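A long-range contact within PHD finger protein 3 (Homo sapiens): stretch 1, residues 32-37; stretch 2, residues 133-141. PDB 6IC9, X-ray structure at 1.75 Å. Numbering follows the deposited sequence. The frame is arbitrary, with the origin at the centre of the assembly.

Stretch 1, residues 32-37: YPVSGS
Stretch 2 (133-141) VPFDGPGLE

How does stretch 2 approach the strand? Residues 32-35 form the end of a strand, with Tyr32 and Pro33 extended (phi/psi -121/146 and -68/144), Val34 bent at -122/-51 and Ser35 extended again at -150/147; Gly36 then leaves at 76/173. Stretch 2 has no regular helix or strand. Val133 (-81/141) stays clear of the contact, and a cis peptide bond leads into Pro134 (-83/152), whose CA-to-CB bond points away from the strand. The two stretches run in opposite directions, with Ser35 CA 4.4 Å from Gly137 CA and Val34 CA 4.6 Å from Gly139 CA.

What does Phe135 offer the strand? At phi/psi -75/132, with chi1 -74° (m) and chi2 -40°, it presents a ring face to Val34. The valine, chi1 176° (t), sets CG1 3.8 Å from the ring centroid and only 8° off the normal, a CH-pi contact; Val34 CG1 also lies 3.8 Å from Phe135 CE1. Ser35 CB approaches Phe135 CD1 obliquely at 3.6 Å.

How does Asp136 join the strand, although its carboxylate makes no hydrogen bond to it? Its backbone (-105/80) does the work on both sides of the residue. Asp136 N donates to Ser35 OG at 2.8 Å and 160°, which the t rotamer of Ser35 (chi1 -170°) makes possible. Asp136 O accepts from Gly36 N, also at 2.8 Å, with an angle of 145°, and Ser35 CA adds a CA-H...O contact to Asp136 O at 3.6 Å. The CA-to-CB bond points sideways, with chi1 163° (t) and chi2 31°.

How does the chain turn past Val34 O? Gly137 adopts 159/-164, and a CB placed on it would point toward the strand and clash with Val34 O at 2.7 Å. Pro138 (-62/-21, C-gamma exo) follows, its CG 3.8 Å from Pro33 O; its N lies 3.4 Å from Val34 O but has no hydrogen to share. Gly139 N instead donates to Val34 O at 2.9 Å and 156°. Gly139 has a positive phi (71/-160), which by itself favours glycine.

What closes the far end? One water donates to both Pro33 O and Gly139 O, each 2.8 Å from the water oxygen, bridging the backbones. Leu140 (-123/149, chi1 -58° m, chi2 166° t) starts sideways, but its end comes nearer, bringing CD2 within 3.8 Å of Val34 CG2. Glu141 (-71/151) is already out of reach.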

# COMPACT_ATOMS: atom_id res chain seq x y z
N TYR A 32 7.05 1.26 -7.31
CA TYR A 32 8.43 0.81 -7.29
C TYR A 32 8.63 -0.12 -6.11
O TYR A 32 8.07 0.13 -5.03
CB TYR A 32 9.42 1.97 -7.14
CG TYR A 32 9.33 2.89 -8.38
CD1 TYR A 32 8.39 3.89 -8.44
CD2 TYR A 32 10.15 2.67 -9.50
CE1 TYR A 32 8.28 4.70 -9.60
CE2 TYR A 32 10.04 3.46 -10.64
CZ TYR A 32 9.12 4.47 -10.67
OH TYR A 32 9.03 5.24 -11.80
N PRO A 33 9.49 -1.12 -6.25
CA PRO A 33 9.73 -2.05 -5.13
C PRO A 33 10.43 -1.39 -3.97
O PRO A 33 11.27 -0.50 -4.12
CB PRO A 33 10.60 -3.16 -5.75
CG PRO A 33 11.06 -2.63 -7.02
CD PRO A 33 10.05 -1.64 -7.51
N VAL A 34 10.03 -1.82 -2.77
CA VAL A 34 10.64 -1.38 -1.54
C VAL A 34 11.17 -2.57 -0.75
O VAL A 34 12.33 -2.61 -0.36
CB VAL A 34 9.64 -0.56 -0.67
CG1 VAL A 34 10.31 -0.24 0.61
CG2 VAL A 34 9.20 0.78 -1.37
N SER A 35 10.32 -3.58 -0.55
CA SER A 35 10.70 -4.72 0.28
C SER A 35 9.97 -5.95 -0.22
O SER A 35 8.82 -5.86 -0.67
CB SER A 35 10.34 -4.48 1.75
OG SER A 35 10.92 -5.50 2.56
N GLY A 36 10.61 -7.11 -0.11
CA GLY A 36 9.99 -8.33 -0.59
C GLY A 36 10.04 -8.46 -2.10
O GLY A 36 10.44 -7.55 -2.83
N SER A 37 9.63 -9.61 -2.59
CA SER A 37 9.78 -9.85 -4.02
C SER A 37 8.63 -9.20 -4.77
O SER A 37 7.47 -9.59 -4.58
CB SER A 37 9.81 -11.33 -4.35
OG SER A 37 9.71 -11.46 -5.76
N VAL A 133 10.41 -3.05 9.01
CA VAL A 133 11.87 -3.10 9.13
C VAL A 133 12.26 -4.52 9.52
O VAL A 133 11.55 -5.18 10.30
CB VAL A 133 12.37 -2.07 10.17
CG1 VAL A 133 13.90 -1.92 10.13
CG2 VAL A 133 11.75 -0.74 9.92
N PRO A 134 13.35 -5.07 8.98
CA PRO A 134 14.21 -4.43 7.98
C PRO A 134 13.62 -4.61 6.58
O PRO A 134 12.89 -5.57 6.36
CB PRO A 134 15.53 -5.17 8.15
CG PRO A 134 15.07 -6.61 8.51
CD PRO A 134 13.80 -6.44 9.31
N PHE A 135 13.90 -3.68 5.67
CA PHE A 135 13.46 -3.85 4.29
C PHE A 135 14.34 -4.89 3.63
O PHE A 135 15.57 -4.86 3.76
CB PHE A 135 13.56 -2.53 3.53
CG PHE A 135 12.51 -1.54 3.88
CD1 PHE A 135 11.20 -1.94 4.09
CD2 PHE A 135 12.83 -0.20 3.97
CE1 PHE A 135 10.22 -1.02 4.37
CE2 PHE A 135 11.85 0.73 4.25
CZ PHE A 135 10.53 0.32 4.44
N ASP A 136 13.72 -5.84 2.95
CA ASP A 136 14.43 -6.84 2.15
C ASP A 136 14.26 -6.44 0.69
O ASP A 136 13.43 -6.98 -0.03
CB ASP A 136 13.86 -8.22 2.45
CG ASP A 136 14.23 -9.26 1.41
OD1 ASP A 136 15.33 -9.17 0.81
OD2 ASP A 136 13.39 -10.15 1.17
N GLY A 137 15.06 -5.46 0.24
CA GLY A 137 14.89 -4.89 -1.07
C GLY A 137 15.55 -3.53 -1.11
O GLY A 137 16.34 -3.20 -0.22
N PRO A 138 15.23 -2.71 -2.12
CA PRO A 138 15.89 -1.39 -2.25
C PRO A 138 15.62 -0.47 -1.09
O PRO A 138 16.35 0.51 -0.91
CB PRO A 138 15.27 -0.81 -3.52
CG PRO A 138 14.78 -1.98 -4.27
CD PRO A 138 14.41 -3.03 -3.29
N GLY A 139 14.56 -0.70 -0.34
CA GLY A 139 14.29 0.14 0.80
C GLY A 139 13.84 1.53 0.38
O GLY A 139 13.38 1.76 -0.75
N LEU A 140 13.96 2.46 1.31
CA LEU A 140 13.65 3.87 1.07
C LEU A 140 14.86 4.74 1.36
O LEU A 140 15.64 4.45 2.27
CB LEU A 140 12.50 4.33 1.96
CG LEU A 140 11.21 3.54 1.79
CD1 LEU A 140 10.26 3.85 2.96
CD2 LEU A 140 10.53 3.88 0.39
N GLU A 141 14.97 5.84 0.62
CA GLU A 141 16.01 6.82 0.90
C GLU A 141 15.73 7.56 2.20
O GLU A 141 14.58 7.71 2.62
CB GLU A 141 16.13 7.82 -0.27
CG GLU A 141 16.66 7.19 -1.54
CD GLU A 141 17.33 8.19 -2.47
OE1 GLU A 141 17.19 8.02 -3.70
OE2 GLU A 141 18.01 9.14 -1.97
O HOH W 1 12.25 2.02 -3.31